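Local atomic coordinates of LIP (Serratia marcescens, PDB entry 4A1R), a protein that is a membrane-bound component of the type VI secretion system, a lipoprotein of the TssJ family. Residues V35-S40 with L60-D66. Numbering follows the deposited sequence.
Sequences VLLLRS and LGNSLLD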
ATOM      1  N   VAL A  35      -0.294   1.316   4.955  1.00 20.26           N
ATOM      2  CA  VAL A  35      -1.263   0.962   3.928  1.00 20.52           C
ATOM      3  C   VAL A  35      -2.472   1.789   4.253  1.00 24.48           C
ATOM      4  O   VAL A  35      -2.967   1.737   5.384  1.00 23.76           O
ATOM      5  CB  VAL A  35      -1.590  -0.558   3.903  1.00 18.64           C
ATOM      6  CG1 VAL A  35      -2.766  -0.835   2.960  1.00 24.30           C
ATOM      7  CG2 VAL A  35      -0.389  -1.374   3.467  1.00 22.46           C
ATOM      8  N   LEU A  36      -2.916   2.593   3.283  1.00 19.49           N
ATOM      9  CA  LEU A  36      -3.999   3.507   3.521  1.00 22.02           C
ATOM     10  C   LEU A  36      -5.177   3.198   2.587  1.00 30.10           C
ATOM     11  O   LEU A  36      -5.003   3.029   1.383  1.00 25.39           O
ATOM     12  CB  LEU A  36      -3.528   4.966   3.334  1.00 19.45           C
ATOM     13  CG  LEU A  36      -2.494   5.566   4.316  1.00 25.99           C
ATOM     14  CD1 LEU A  36      -1.136   4.910   4.208  1.00 33.11           C
ATOM     15  CD2 LEU A  36      -2.312   7.041   4.000  1.00 25.53           C
ATOM     16  N   LEU A  37      -6.382   3.142   3.148  1.00 26.54           N
ATOM     17  CA  LEU A  37      -7.556   3.031   2.319  1.00 25.05           C
ATOM     18  C   LEU A  37      -8.057   4.432   1.961  1.00 25.94           C
ATOM     19  O   LEU A  37      -8.289   5.282   2.846  1.00 28.93           O
ATOM     20  CB  LEU A  37      -8.629   2.215   3.058  1.00 29.30           C
ATOM     21  CG  LEU A  37      -9.837   1.823   2.228  1.00 31.18           C
ATOM     22  CD1 LEU A  37      -9.461   0.682   1.284  1.00 30.99           C
ATOM     23  CD2 LEU A  37     -10.954   1.399   3.173  1.00 37.52           C
ATOM     24  N   LEU A  38      -8.202   4.678   0.661  1.00 24.24           N
ATOM     25  CA  LEU A  38      -8.437   6.010   0.153  1.00 27.75           C
ATOM     26  C   LEU A  38      -9.679   6.121  -0.728  1.00 31.53           C
ATOM     27  O   LEU A  38      -9.930   5.257  -1.585  1.00 31.40           O
ATOM     28  CB  LEU A  38      -7.218   6.503  -0.669  1.00 28.23           C
ATOM     29  CG  LEU A  38      -5.840   6.505   0.020  1.00 28.30           C
ATOM     30  CD1 LEU A  38      -4.750   6.711  -1.041  1.00 31.82           C
ATOM     31  CD2 LEU A  38      -5.710   7.543   1.133  1.00 26.72           C
ATOM     32  N   ARG A  39     -10.411   7.212  -0.506  1.00 36.70           N
ATOM     33  CA  ARG A  39     -11.524   7.648  -1.351  1.00 42.48           C
ATOM     34  C   ARG A  39     -11.017   8.100  -2.696  1.00 46.95           C
ATOM     35  O   ARG A  39     -11.721   7.992  -3.702  1.00 36.55           O
ATOM     36  CB  ARG A  39     -12.231   8.841  -0.725  1.00 45.54           C
ATOM     37  CG  ARG A  39     -13.290   8.491   0.291  1.00 52.39           C
ATOM     38  CD  ARG A  39     -14.337   9.590   0.358  1.00 58.18           C
ATOM     39  NE  ARG A  39     -14.623   9.957   1.738  1.00 79.09           N
ATOM     40  CZ  ARG A  39     -15.514   9.347   2.517  1.00 86.30           C
ATOM     41  NH1 ARG A  39     -16.232   8.333   2.056  1.00 72.43           N
ATOM     42  NH2 ARG A  39     -15.681   9.754   3.766  1.00 89.36           N
ATOM     43  N   SER A  40      -9.809   8.661  -2.690  1.00 39.74           N
ATOM     44  CA  SER A  40      -9.164   9.182  -3.888  1.00 40.42           C
ATOM     45  C   SER A  40      -7.668   9.295  -3.584  1.00 45.55           C
ATOM     46  O   SER A  40      -7.286   9.348  -2.418  1.00 37.36           O
ATOM     47  CB  SER A  40      -9.732  10.546  -4.231  1.00 39.59           C
ATOM     48  OG  SER A  40      -9.919  11.308  -3.051  1.00 47.34           O
ATOM     49  N   LEU A  60      -4.782  14.448   4.430  1.00 38.12           N
ATOM     50  CA  LEU A  60      -5.662  13.761   3.468  1.00 45.73           C
ATOM     51  C   LEU A  60      -7.159  14.046   3.617  1.00 51.09           C
ATOM     52  O   LEU A  60      -7.916  13.890   2.649  1.00 40.93           O
ATOM     53  CB  LEU A  60      -5.412  12.248   3.451  1.00 33.48           C
ATOM     54  CG  LEU A  60      -3.965  11.806   3.193  1.00 34.56           C
ATOM     55  CD1 LEU A  60      -3.828  10.319   3.441  1.00 34.25           C
ATOM     56  CD2 LEU A  60      -3.507  12.166   1.796  1.00 28.52           C
ATOM     57  N   GLY A  61      -7.572  14.439   4.823  1.00 46.41           N
ATOM     58  CA  GLY A  61      -8.972  14.746   5.115  1.00 50.58           C
ATOM     59  C   GLY A  61      -9.924  13.609   4.817  1.00 45.98           C
ATOM     60  O   GLY A  61      -9.690  12.455   5.194  1.00 42.17           O
ATOM     61  N   ASN A  62     -10.989  13.955   4.107  1.00 48.20           N
ATOM     62  CA  ASN A  62     -12.071  13.049   3.756  1.00 52.87           C
ATOM     63  C   ASN A  62     -11.583  11.967   2.815  1.00 43.65           C
ATOM     64  O   ASN A  62     -12.253  10.945   2.641  1.00 43.95           O
ATOM     65  CB  ASN A  62     -13.233  13.820   3.101  0.50 59.60           C
ATOM     66  CG  ASN A  62     -13.935  14.765   4.063  0.50 60.35           C
ATOM     67  OD1 ASN A  62     -14.653  14.336   4.969  0.50 66.68           O
ATOM     68  ND2 ASN A  62     -13.747  16.062   3.854  0.50 65.45           N
ATOM     69  N   SER A  63     -10.413  12.179   2.207  1.00 33.58           N
ATOM     70  CA  SER A  63      -9.892  11.175   1.293  1.00 33.10           C
ATOM     71  C   SER A  63      -9.362   9.931   2.016  1.00 23.31           C
ATOM     72  O   SER A  63      -9.291   8.872   1.418  1.00 30.58           O
ATOM     73  CB  SER A  63      -8.877  11.738   0.285  1.00 36.11           C
ATOM     74  OG  SER A  63      -7.573  11.844   0.843  1.00 35.31           O
ATOM     75  N   LEU A  64      -9.072  10.053   3.306  1.00 28.32           N
ATOM     76  CA  LEU A  64      -8.550   8.921   4.052  1.00 30.29           C
ATOM     77  C   LEU A  64      -9.648   8.150   4.798  1.00 26.85           C
ATOM     78  O   LEU A  64     -10.249   8.637   5.754  1.00 35.85           O
ATOM     79  CB  LEU A  64      -7.413   9.352   4.985  1.00 24.66           C
ATOM     80  CG  LEU A  64      -6.806   8.278   5.909  1.00 27.39           C
ATOM     81  CD1 LEU A  64      -6.047   7.200   5.154  1.00 24.14           C
ATOM     82  CD2 LEU A  64      -5.958   8.894   7.020  1.00 29.56           C
ATOM     83  N   LEU A  65      -9.878   6.934   4.338  1.00 29.61           N
ATOM     84  CA  LEU A  65     -10.846   6.053   4.957  1.00 30.02           C
ATOM     85  C   LEU A  65     -10.260   5.268   6.107  1.00 33.28           C
ATOM     86  O   LEU A  65     -10.861   5.185   7.171  1.00 38.85           O
ATOM     87  CB  LEU A  65     -11.424   5.093   3.917  1.00 30.25           C
ATOM     88  CG  LEU A  65     -12.192   5.755   2.770  1.00 34.49           C
ATOM     89  CD1 LEU A  65     -12.902   4.702   1.934  1.00 37.36           C
ATOM     90  CD2 LEU A  65     -13.170   6.800   3.296  1.00 39.33           C
ATOM     91  N   ASP A  66      -9.091   4.676   5.902  1.00 27.36           N
ATOM     92  CA  ASP A  66      -8.553   3.745   6.900  1.00 33.57           C
ATOM     93  C   ASP A  66      -7.033   3.697   6.738  1.00 24.04           C
ATOM     94  O   ASP A  66      -6.561   3.960   5.652  1.00 25.22           O
ATOM     95  CB  ASP A  66      -9.125   2.345   6.622  1.00 33.17           C
ATOM     96  CG  ASP A  66      -9.207   1.491   7.857  1.00 46.53           C
ATOM     97  OD1 ASP A  66      -8.839   1.978   8.951  1.00 38.83           O
ATOM     98  OD2 ASP A  66      -9.642   0.325   7.734  1.00 42.32           O
TER
HETATM   99  O   HOH W   1      -5.722  11.139  -1.326  1.00 37.79           O
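Two donors converge on one acceptor here: Leu37 O receives Leu65 N at 2.7 Å (N-H...O angle 146°) and Asp66 N at 3.2 Å (156°). Leu37 N in turn donates to Asp66 O at 2.6 Å, so Leu37 and Asp66 form an antiparallel hydrogen-bonded pair. The register slips by one at the next pair, non-hydrogen-bonded Leu38 and Leu64. Past the strand end, Arg39 N donates to Ser63 O (2.8 Å, 161°) and Arg39 NE to Asn62 O (2.7 Å, 133°), while its NH1 forms a salt bridge with Asp88. Ser63 OG donates to Leu60 O (2.8 Å) and accepts from a water at 2.9 Å that also donates to Ser40 O at 2.6 Å. Leu36, Leu38, Leu60 and Leu64 pack together, with Leu36 CD2 3.7 Å from Leu60 CD1, and Phe44 of helix 42-46 adjoins this cluster. Leu65 and Asp66 opposite Leu37 define a classic beta bulge, where edge strand 64-72, following helix 49-60, joins strand 31-38 in one sheet of the beta-sandwich.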